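Long-range contacts in N-acetylneuraminate lyase (Peptoclostridium difficile, PDB 4WOZ), which belongs to the dihydrodipicolinate synthetase family of TIM-barrel proteins and assembles from four chains: residues 23-31 against 275-285; 248-259 against 290-301. All coordinates share one frame; numbering follows the deposited sequence.

Contact 1 of 2, residues 23-31 against 275-285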
loop_
_atom_site.group_PDB
_atom_site.type_symbol
_atom_site.label_atom_id
_atom_site.label_comp_id
_atom_site.label_asym_id
_atom_site.label_seq_id
_atom_site.Cartn_x
_atom_site.Cartn_y
_atom_site.Cartn_z
ATOM N N LEU A 23 5.063 -20.059 -21.982
ATOM C CA LEU A 23 5.031 -18.789 -22.693
ATOM C C LEU A 23 4.508 -19.103 -24.079
ATOM O O LEU A 23 4.589 -20.239 -24.540
ATOM C CB LEU A 23 6.424 -18.161 -22.816
ATOM C CG LEU A 23 6.938 -17.364 -21.618
ATOM C CD1 LEU A 23 7.567 -18.311 -20.620
ATOM C CD2 LEU A 23 7.959 -16.345 -22.077
ATOM N N VAL A 24 3.957 -18.096 -24.738
ATOM C CA VAL A 24 3.421 -18.281 -26.073
ATOM C C VAL A 24 4.278 -17.507 -27.067
ATOM O O VAL A 24 4.916 -16.516 -26.711
ATOM C CB VAL A 24 1.959 -17.801 -26.138
ATOM C CG1 VAL A 24 1.447 -17.854 -27.572
ATOM C CG2 VAL A 24 1.096 -18.679 -25.231
ATOM N N SER A 25 4.308 -17.977 -28.308
ATOM C CA SER A 25 5.087 -17.324 -29.347
ATOM C C SER A 25 4.173 -16.414 -30.159
ATOM O O SER A 25 3.055 -16.794 -30.503
ATOM C CB SER A 25 5.730 -18.374 -30.258
ATOM O OG SER A 25 6.512 -17.764 -31.270
ATOM N N PHE A 26 4.652 -15.209 -30.448
ATOM C CA PHE A 26 3.895 -14.232 -31.225
ATOM C C PHE A 26 4.821 -13.623 -32.265
ATOM O O PHE A 26 6.024 -13.501 -32.029
ATOM C CB PHE A 26 3.377 -13.102 -30.325
ATOM C CG PHE A 26 2.375 -13.544 -29.301
ATOM C CD1 PHE A 26 1.099 -13.946 -29.687
ATOM C CD2 PHE A 26 2.704 -13.554 -27.951
ATOM C CE1 PHE A 26 0.163 -14.356 -28.738
ATOM C CE2 PHE A 26 1.776 -13.962 -26.993
ATOM C CZ PHE A 26 0.502 -14.364 -27.388
ATOM N N ASP A 27 4.269 -13.251 -33.416
ATOM C CA ASP A 27 5.073 -12.616 -34.451
ATOM C C ASP A 27 5.054 -11.120 -34.156
ATOM O O ASP A 27 4.468 -10.693 -33.160
ATOM C CB ASP A 27 4.501 -12.886 -35.847
ATOM C CG ASP A 27 3.071 -12.416 -35.999
ATOM O OD1 ASP A 27 2.741 -11.327 -35.485
ATOM O OD2 ASP A 27 2.280 -13.133 -36.647
ATOM N N LYS A 28 5.683 -10.325 -35.015
ATOM C CA LYS A 28 5.727 -8.883 -34.802
ATOM C C LYS A 28 4.351 -8.241 -34.928
ATOM O O LYS A 28 4.113 -7.162 -34.388
ATOM C CB LYS A 28 6.700 -8.228 -35.786
ATOM C CG LYS A 28 6.972 -6.768 -35.476
ATOM C CD LYS A 28 8.054 -6.203 -36.371
ATOM C CE LYS A 28 8.377 -4.769 -35.993
ATOM N NZ LYS A 28 9.461 -4.213 -36.847
ATOM N N GLU A 29 3.445 -8.904 -35.639
ATOM C CA GLU A 29 2.092 -8.387 -35.811
ATOM C C GLU A 29 1.211 -8.823 -34.644
ATOM O O GLU A 29 0.024 -8.500 -34.594
ATOM C CB GLU A 29 1.480 -8.882 -37.129
ATOM C CG GLU A 29 2.253 -8.478 -38.382
ATOM C CD GLU A 29 1.409 -8.559 -39.651
ATOM O OE1 GLU A 29 0.876 -9.650 -39.961
ATOM O OE2 GLU A 29 1.277 -7.523 -40.341
ATOM N N GLY A 30 1.797 -9.567 -33.711
ATOM C CA GLY A 30 1.055 -10.021 -32.551
ATOM C C GLY A 30 0.245 -11.287 -32.758
ATOM O O GLY A 30 -0.555 -11.657 -31.899
ATOM N N ASN A 31 0.441 -11.953 -33.892
ATOM C CA ASN A 31 -0.285 -13.186 -34.172
ATOM C C ASN A 31 0.465 -14.374 -33.581
ATOM O O ASN A 31 1.693 -14.363 -33.501
ATOM C CB ASN A 31 -0.455 -13.396 -35.682
ATOM C CG ASN A 31 -1.298 -12.312 -36.338
ATOM O OD1 ASN A 31 -0.794 -11.251 -36.706
ATOM N ND2 ASN A 31 -2.593 -12.573 -36.474
ATOM N N GLU A 275 11.856 -20.247 -31.297
ATOM C CA GLU A 275 11.270 -19.033 -31.859
ATOM C C GLU A 275 10.200 -18.470 -30.927
ATOM O O GLU A 275 9.017 -18.469 -31.259
ATOM C CB GLU A 275 10.653 -19.318 -33.235
ATOM C CG GLU A 275 11.663 -19.617 -34.327
ATOM C CD GLU A 275 11.007 -19.777 -35.687
ATOM O OE1 GLU A 275 10.319 -18.832 -36.129
ATOM O OE2 GLU A 275 11.177 -20.845 -36.315
ATOM N N ALA A 276 10.627 -17.994 -29.763
ATOM C CA ALA A 276 9.709 -17.430 -28.778
ATOM C C ALA A 276 9.047 -16.178 -29.339
ATOM O O ALA A 276 7.931 -15.825 -28.958
ATOM C CB ALA A 276 10.460 -17.102 -27.490
ATOM N N GLY A 277 9.756 -15.501 -30.235
ATOM C CA GLY A 277 9.219 -14.310 -30.861
ATOM C C GLY A 277 9.051 -13.064 -30.007
ATOM O O GLY A 277 9.874 -12.756 -29.145
ATOM N N TYR A 278 7.958 -12.354 -30.267
ATOM C CA TYR A 278 7.628 -11.106 -29.589
ATOM C C TYR A 278 6.570 -11.238 -28.503
ATOM O O TYR A 278 5.833 -12.222 -28.444
ATOM C CB TYR A 278 7.099 -10.093 -30.608
ATOM C CG TYR A 278 8.068 -9.700 -31.694
ATOM C CD1 TYR A 278 8.991 -8.678 -31.494
ATOM C CD2 TYR A 278 8.045 -10.335 -32.934
ATOM C CE1 TYR A 278 9.866 -8.292 -32.504
ATOM C CE2 TYR A 278 8.918 -9.958 -33.952
ATOM C CZ TYR A 278 9.824 -8.935 -33.728
ATOM O OH TYR A 278 10.687 -8.549 -34.726
ATOM N N CYS A 279 6.510 -10.224 -27.648
ATOM C CA CYS A 279 5.505 -10.155 -26.595
ATOM C C CYS A 279 4.403 -9.355 -27.262
ATOM O O CYS A 279 4.670 -8.605 -28.203
ATOM C CB CYS A 279 6.019 -9.377 -25.383
ATOM S SG CYS A 279 7.447 -10.100 -24.567
ATOM N N ARG A 280 3.171 -9.507 -26.802
ATOM C CA ARG A 280 2.085 -8.753 -27.405
ATOM C C ARG A 280 2.006 -7.329 -26.858
ATOM O O ARG A 280 2.180 -7.102 -25.660
ATOM C CB ARG A 280 0.751 -9.461 -27.186
ATOM C CG ARG A 280 -0.424 -8.652 -27.703
ATOM C CD ARG A 280 -1.690 -9.474 -27.786
ATOM N NE ARG A 280 -1.605 -10.481 -28.832
ATOM C CZ ARG A 280 -2.650 -11.164 -29.283
ATOM N NH1 ARG A 280 -3.853 -10.942 -28.776
ATOM N NH2 ARG A 280 -2.493 -12.066 -30.239
ATOM N N GLN A 281 1.760 -6.370 -27.748
ATOM C CA GLN A 281 1.640 -4.971 -27.349
ATOM C C GLN A 281 0.476 -4.883 -26.363
ATOM O O GLN A 281 -0.440 -5.703 -26.411
ATOM C CB GLN A 281 1.353 -4.091 -28.572
ATOM C CG GLN A 281 2.531 -3.894 -29.522
ATOM C CD GLN A 281 3.673 -3.128 -28.882
ATOM O OE1 GLN A 281 3.472 -2.389 -27.921
ATOM N NE2 GLN A 281 4.878 -3.291 -29.421
ATOM N N PRO A 282 0.476 -3.873 -25.477
ATOM C CA PRO A 282 1.473 -2.809 -25.332
ATOM C C PRO A 282 2.807 -3.169 -24.669
ATOM O O PRO A 282 3.546 -2.275 -24.252
ATOM C CB PRO A 282 0.708 -1.740 -24.561
ATOM C CG PRO A 282 -0.137 -2.559 -23.649
ATOM C CD PRO A 282 -0.665 -3.640 -24.573
ATOM N N MET A 283 3.112 -4.458 -24.536
ATOM C CA MET A 283 4.403 -4.834 -23.973
ATOM C C MET A 283 5.381 -4.442 -25.073
ATOM O O MET A 283 5.227 -4.849 -26.218
ATOM C CB MET A 283 4.474 -6.338 -23.682
ATOM C CG MET A 283 3.843 -6.726 -22.344
ATOM S SD MET A 283 4.156 -8.432 -21.870
ATOM C CE MET A 283 2.582 -8.893 -21.175
ATOM N N LYS A 284 6.376 -3.640 -24.724
ATOM C CA LYS A 284 7.336 -3.142 -25.701
ATOM C C LYS A 284 8.175 -4.175 -26.437
ATOM O O LYS A 284 8.575 -5.200 -25.883
ATOM C CB LYS A 284 8.285 -2.139 -25.043
ATOM C CG LYS A 284 9.377 -2.787 -24.207
ATOM C CD LYS A 284 10.295 -1.749 -23.581
ATOM C CE LYS A 284 9.548 -0.894 -22.573
ATOM N NZ LYS A 284 10.452 0.040 -21.861
ATOM N N GLU A 285 8.436 -3.880 -27.703
ATOM C CA GLU A 285 9.272 -4.727 -28.529
ATOM C C GLU A 285 10.656 -4.447 -27.952
ATOM O O GLU A 285 10.939 -3.316 -27.560
ATOM C CB GLU A 285 9.196 -4.261 -29.982
ATOM C CG GLU A 285 9.809 -5.211 -30.988
ATOM C CD GLU A 285 9.861 -4.611 -32.381
ATOM O OE1 GLU A 285 8.824 -4.086 -32.847
ATOM O OE2 GLU A 285 10.936 -4.666 -33.009
HETATM O O HOH W 1 3.736 -8.671 -30.775
#
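With OG anti to the backbone N (chi1 -179°), the S25 side chain is turned onto E275, and its OG donates to E275 O at 2.6 Å, within the plane of that carbonyl. R280 likewise starts with CG anti to N, then bends at chi3 (-69°), which brings the guanidinium to the turn formed by D27 to G30. There R280 NH2 donates to G30 O at 2.6 Å, nearly along the C=O axis, and the same nitrogen also forms a salt bridge with E69, so NH2 is held by two partners. The guanidinium lies obliquely to the F26 ring, the planes 49° apart, and R280 NH2 comes 3.8 Å from F26 CE1. V24 CG1 sits over one face of that ring, toward its rim, and Y278 O lies at its edge. Between these points the backbones join directly, Y278 N donating to F26 O at 2.9 Å. The extended K28 chain crosses Y278, its CG 4.2 Å from the centroid over one ring face, and ends with NZ 4.1 Å from E285 OE1, too far for a salt bridge, though the opposite charges may still attract. A water donates to both D27 O and C279 O. Just past the turn, N31 N donates to D27 OD1 at 2.9 Å. The contact ties the loop after the first barrel strand, 17-21, to the long connection between helices 261-271 and 288-301, loop-to-loop packing on a TIM barrel.

Contact 2 of 2, residues 248-259 against 290-301; sequences VTNDLITDILGN and MKSRAKEIYRKY
The Y301 ring is sandwiched between L252 of the facing helix, whose CB stands 3.9 Å from the ring centroid, and K300 CG of its own helix over the opposite face. D255 OD2 and I297 CG2 lie at its edge. The other flat group, the R293 guanidinium, has D255 OD1 and E296 OE1 at its edge, and its plane is turned 76° from the D255 carboxylate. D255 thus carries most of the polar chemistry: OD1 makes a salt bridge to R293 NH2 at 2.9 Å, while OD2 accepts from Y301 OH at 2.6 Å and from K300 NZ at 3.1 Å. These two donors reach OD2 from opposite faces of the carboxylate plane, so that three groups restrain its rotation. The positive charges of R293 and K300 would be expected to stabilise the ionised carboxylate. A water accepting from R293 NE and donating to D255 O adds a further link.

At the end of helix 239-259, N259 has CG anti to N (chi1 -164°), which directs the amide at the first turns of the other helix. Its ND2 donates to M290 O at 3.0 Å in a nearly straight bond, and is also hydrogen-bonded to T264 OG1; N259 OD1 lies against R293 CB and CG. Between the polar groups, I297 CD1 reaches D255 CB at 3.7 Å, and L252 CD1 meets I297 CG2. D255, N259, I297 and Y301 each act as a knob in a hole of the facing helix. With axes 10.4 Å apart and 175° between their directions, the segments form an antiparallel, knobs-into-holes helix pair in the C-terminal helical region that follows the TIM barrel.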
loop_
_atom_site.group_PDB
_atom_site.type_symbol
_atom_site.label_atom_id
_atom_site.label_comp_id
_atom_site.label_asym_id
_atom_site.label_seq_id
_atom_site.Cartn_x
_atom_site.Cartn_y
_atom_site.Cartn_z
ATOM N N VAL A 248 22.794 -18.383 -8.167
ATOM C CA VAL A 248 22.980 -18.182 -9.601
ATOM C C VAL A 248 21.622 -17.932 -10.256
ATOM O O VAL A 248 21.487 -17.086 -11.142
ATOM C CB VAL A 248 23.648 -19.407 -10.262
ATOM C CG1 VAL A 248 23.747 -19.198 -11.777
ATOM C CG2 VAL A 248 25.036 -19.626 -9.659
ATOM N N THR A 249 20.608 -18.666 -9.812
ATOM C CA THR A 249 19.272 -18.497 -10.358
ATOM C C THR A 249 18.770 -17.068 -10.151
ATOM O O THR A 249 18.172 -16.476 -11.052
ATOM C CB THR A 249 18.275 -19.485 -9.706
ATOM O OG1 THR A 249 18.502 -20.801 -10.223
ATOM C CG2 THR A 249 16.845 -19.082 -10.006
ATOM N N ASN A 250 19.015 -16.517 -8.970
ATOM C CA ASN A 250 18.570 -15.166 -8.660
ATOM C C ASN A 250 19.407 -14.097 -9.364
ATOM O O ASN A 250 18.911 -13.002 -9.618
ATOM C CB ASN A 250 18.538 -14.961 -7.141
ATOM C CG ASN A 250 17.337 -15.654 -6.498
ATOM O OD1 ASN A 250 16.689 -16.483 -7.129
ATOM N ND2 ASN A 250 17.041 -15.317 -5.252
ATOM N N ASP A 251 20.664 -14.412 -9.680
ATOM C CA ASP A 251 21.500 -13.469 -10.422
ATOM C C ASP A 251 20.833 -13.320 -11.784
ATOM O O ASP A 251 20.718 -12.223 -12.323
ATOM C CB ASP A 251 22.910 -14.016 -10.650
ATOM C CG ASP A 251 23.764 -13.960 -9.419
ATOM O OD1 ASP A 251 23.562 -13.041 -8.602
ATOM O OD2 ASP A 251 24.655 -14.826 -9.278
ATOM N N LEU A 252 20.409 -14.454 -12.333
ATOM C CA LEU A 252 19.736 -14.505 -13.625
ATOM C C LEU A 252 18.388 -13.790 -13.574
ATOM O O LEU A 252 18.069 -12.986 -14.451
ATOM C CB LEU A 252 19.519 -15.963 -14.045
ATOM C CG LEU A 252 18.498 -16.227 -15.155
ATOM C CD1 LEU A 252 18.999 -15.657 -16.477
ATOM C CD2 LEU A 252 18.270 -17.729 -15.286
ATOM N N ILE A 253 17.591 -14.103 -12.555
ATOM C CA ILE A 253 16.279 -13.485 -12.399
ATOM C C ILE A 253 16.423 -11.979 -12.216
ATOM O O ILE A 253 15.609 -11.199 -12.715
ATOM C CB ILE A 253 15.527 -14.079 -11.182
ATOM C CG1 ILE A 253 15.066 -15.507 -11.509
ATOM C CG2 ILE A 253 14.341 -13.187 -10.817
ATOM C CD1 ILE A 253 14.617 -16.319 -10.298
ATOM N N THR A 254 17.462 -11.573 -11.502
ATOM C CA THR A 254 17.697 -10.162 -11.276
ATOM C C THR A 254 17.974 -9.456 -12.604
ATOM O O THR A 254 17.412 -8.392 -12.880
ATOM C CB THR A 254 18.885 -9.952 -10.319
ATOM O OG1 THR A 254 18.564 -10.497 -9.029
ATOM C CG2 THR A 254 19.194 -8.475 -10.175
ATOM N N ASP A 255 18.840 -10.047 -13.424
ATOM C CA ASP A 255 19.174 -9.454 -14.716
ATOM C C ASP A 255 17.971 -9.428 -15.643
ATOM O O ASP A 255 17.749 -8.447 -16.362
ATOM C CB ASP A 255 20.324 -10.214 -15.380
ATOM C CG ASP A 255 21.648 -9.979 -14.688
ATOM O OD1 ASP A 255 21.788 -8.928 -14.029
ATOM O OD2 ASP A 255 22.553 -10.830 -14.806
ATOM N N ILE A 256 17.191 -10.503 -15.627
ATOM C CA ILE A 256 15.999 -10.585 -16.462
ATOM C C ILE A 256 15.017 -9.464 -16.119
ATOM O O ILE A 256 14.522 -8.769 -17.011
ATOM C CB ILE A 256 15.280 -11.944 -16.282
ATOM C CG1 ILE A 256 16.126 -13.059 -16.899
ATOM C CG2 ILE A 256 13.885 -11.893 -16.903
ATOM C CD1 ILE A 256 15.484 -14.422 -16.833
ATOM N N LEU A 257 14.740 -9.290 -14.829
ATOM C CA LEU A 257 13.805 -8.260 -14.390
ATOM C C LEU A 257 14.274 -6.863 -14.781
ATOM O O LEU A 257 13.477 -6.028 -15.206
ATOM C CB LEU A 257 13.600 -8.337 -12.870
ATOM C CG LEU A 257 12.828 -9.558 -12.355
ATOM C CD1 LEU A 257 12.850 -9.569 -10.839
ATOM C CD2 LEU A 257 11.399 -9.515 -12.861
ATOM N N GLY A 258 15.572 -6.619 -14.644
ATOM C CA GLY A 258 16.115 -5.319 -14.987
ATOM C C GLY A 258 16.104 -5.010 -16.476
ATOM O O GLY A 258 16.128 -3.843 -16.864
ATOM N N ASN A 259 16.056 -6.046 -17.309
ATOM C CA ASN A 259 16.071 -5.876 -18.761
ATOM C C ASN A 259 14.685 -5.987 -19.397
ATOM O O ASN A 259 14.521 -5.722 -20.584
ATOM C CB ASN A 259 17.002 -6.922 -19.392
ATOM C CG ASN A 259 17.377 -6.587 -20.827
ATOM O OD1 ASN A 259 17.864 -5.492 -21.106
ATOM N ND2 ASN A 259 17.169 -7.532 -21.741
ATOM N N MET A 290 18.232 -3.588 -25.213
ATOM C CA MET A 290 17.660 -4.732 -24.517
ATOM C C MET A 290 18.143 -6.035 -25.154
ATOM O O MET A 290 18.430 -7.011 -24.457
ATOM C CB MET A 290 16.132 -4.655 -24.554
ATOM C CG MET A 290 15.563 -3.566 -23.649
ATOM S SD MET A 290 13.799 -3.285 -23.845
ATOM C CE MET A 290 13.132 -4.882 -23.368
ATOM N N LYS A 291 18.243 -6.037 -26.480
ATOM C CA LYS A 291 18.683 -7.220 -27.208
ATOM C C LYS A 291 20.138 -7.585 -26.924
ATOM O O LYS A 291 20.458 -8.760 -26.753
ATOM C CB LYS A 291 18.462 -7.029 -28.713
ATOM C CG LYS A 291 16.989 -7.027 -29.110
ATOM C CD LYS A 291 16.786 -6.913 -30.620
ATOM C CE LYS A 291 15.299 -6.969 -30.964
ATOM N NZ LYS A 291 15.006 -6.748 -32.413
ATOM N N SER A 292 21.023 -6.594 -26.871
ATOM C CA SER A 292 22.421 -6.899 -26.591
ATOM C C SER A 292 22.553 -7.282 -25.116
ATOM O O SER A 292 23.393 -8.096 -24.752
ATOM C CB SER A 292 23.322 -5.703 -26.917
ATOM O OG SER A 292 23.077 -4.615 -26.048
ATOM N N ARG A 293 21.715 -6.701 -24.265
ATOM C CA ARG A 293 21.761 -7.040 -22.846
ATOM C C ARG A 293 21.305 -8.485 -22.653
ATOM O O ARG A 293 21.910 -9.235 -21.893
ATOM C CB ARG A 293 20.866 -6.101 -22.032
ATOM C CG ARG A 293 20.730 -6.497 -20.567
ATOM C CD ARG A 293 22.092 -6.651 -19.900
ATOM N NE ARG A 293 21.987 -7.047 -18.496
ATOM C CZ ARG A 293 23.033 -7.307 -17.716
ATOM N NH1 ARG A 293 24.264 -7.215 -18.203
ATOM N NH2 ARG A 293 22.852 -7.652 -16.447
ATOM N N ALA A 294 20.239 -8.871 -23.346
ATOM C CA ALA A 294 19.722 -10.233 -23.243
ATOM C C ALA A 294 20.780 -11.243 -23.682
ATOM O O ALA A 294 20.888 -12.329 -23.116
ATOM C CB ALA A 294 18.470 -10.385 -24.094
ATOM N N LYS A 295 21.562 -10.886 -24.696
ATOM C CA LYS A 295 22.608 -11.775 -25.170
ATOM C C LYS A 295 23.769 -11.848 -24.176
ATOM O O LYS A 295 24.479 -12.855 -24.110
ATOM C CB LYS A 295 23.076 -11.335 -26.560
ATOM C CG LYS A 295 22.015 -11.619 -27.619
ATOM C CD LYS A 295 22.430 -11.233 -29.023
ATOM C CE LYS A 295 21.349 -11.658 -30.010
ATOM N NZ LYS A 295 21.639 -11.244 -31.409
ATOM N N GLU A 296 23.961 -10.789 -23.394
ATOM C CA GLU A 296 25.008 -10.806 -22.376
ATOM C C GLU A 296 24.533 -11.774 -21.291
ATOM O O GLU A 296 25.299 -12.589 -20.779
ATOM C CB GLU A 296 25.184 -9.428 -21.738
ATOM C CG GLU A 296 25.941 -8.417 -22.559
ATOM C CD GLU A 296 26.242 -7.169 -21.752
ATOM O OE1 GLU A 296 25.281 -6.515 -21.287
ATOM O OE2 GLU A 296 27.438 -6.846 -21.575
ATOM N N ILE A 297 23.256 -11.652 -20.943
ATOM C CA ILE A 297 22.642 -12.499 -19.930
ATOM C C ILE A 297 22.748 -13.953 -20.385
ATOM O O ILE A 297 23.036 -14.846 -19.587
ATOM C CB ILE A 297 21.148 -12.100 -19.720
ATOM C CG1 ILE A 297 21.081 -10.697 -19.108
ATOM C CG2 ILE A 297 20.436 -13.107 -18.821
ATOM C CD1 ILE A 297 19.682 -10.121 -19.013
ATOM N N TYR A 298 22.539 -14.178 -21.679
ATOM C CA TYR A 298 22.616 -15.523 -22.235
ATOM C C TYR A 298 24.009 -16.119 -22.075
ATOM O O TYR A 298 24.160 -17.245 -21.599
ATOM C CB TYR A 298 22.239 -15.516 -23.720
ATOM C CG TYR A 298 22.427 -16.861 -24.378
ATOM C CD1 TYR A 298 21.618 -17.947 -24.038
ATOM C CD2 TYR A 298 23.438 -17.062 -25.317
ATOM C CE1 TYR A 298 21.815 -19.201 -24.619
ATOM C CE2 TYR A 298 23.644 -18.309 -25.901
ATOM C CZ TYR A 298 22.831 -19.371 -25.549
ATOM O OH TYR A 298 23.032 -20.595 -26.136
ATOM N N ARG A 299 25.025 -15.362 -22.477
ATOM C CA ARG A 299 26.403 -15.827 -22.380
ATOM C C ARG A 299 26.824 -16.047 -20.934
ATOM O O ARG A 299 27.657 -16.901 -20.637
ATOM C CB ARG A 299 27.353 -14.820 -23.038
ATOM C CG ARG A 299 27.239 -14.779 -24.551
ATOM C CD ARG A 299 28.343 -13.945 -25.189
ATOM N NE ARG A 299 28.144 -12.511 -25.010
ATOM C CZ ARG A 299 28.779 -11.770 -24.111
ATOM N NH1 ARG A 299 29.668 -12.325 -23.296
ATOM N NH2 ARG A 299 28.528 -10.472 -24.034
ATOM N N LYS A 300 26.229 -15.280 -20.032
ATOM C CA LYS A 300 26.566 -15.378 -18.626
ATOM C C LYS A 300 26.015 -16.626 -17.935
ATOM O O LYS A 300 26.759 -17.354 -17.277
ATOM C CB LYS A 300 26.075 -14.127 -17.893
ATOM C CG LYS A 300 26.734 -13.897 -16.549
ATOM C CD LYS A 300 26.104 -12.722 -15.808
ATOM C CE LYS A 300 26.103 -11.445 -16.643
ATOM N NZ LYS A 300 25.369 -10.342 -15.950
ATOM N N TYR A 301 24.721 -16.888 -18.108
ATOM C CA TYR A 301 24.081 -18.019 -17.438
ATOM C C TYR A 301 23.812 -19.288 -18.242
ATOM O O TYR A 301 23.415 -20.303 -17.666
ATOM C CB TYR A 301 22.767 -17.543 -16.820
ATOM C CG TYR A 301 22.947 -16.329 -15.949
ATOM C CD1 TYR A 301 23.628 -16.415 -14.738
ATOM C CD2 TYR A 301 22.485 -15.083 -16.359
ATOM C CE1 TYR A 301 23.852 -15.290 -13.957
ATOM C CE2 TYR A 301 22.703 -13.948 -15.584
ATOM C CZ TYR A 301 23.389 -14.060 -14.388
ATOM O OH TYR A 301 23.625 -12.940 -13.633
HETATM O O HOH W 2 19.842 -6.714 -16.729
#

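Contact 1 joins a loop of the barrel itself, leading out of its first strand, to the C-terminal extension, and relies largely on bonds to backbone carbonyls; contact 2 lies wholly within that extension. Both are partly buried, with centres 19 Å apart. Contact 2 pairs two regular helices, whose backbones are mostly paired within each helix, so side chains do most of the joining through a charged network flanked by apolar packing. The segments alternate along the chain: 275-285 runs into helix 288-301, and K284 CD touches M290 SD at 3.8 Å. Each also borders a different neighbouring subunit, 275-285 meeting the second and 248-259 the third.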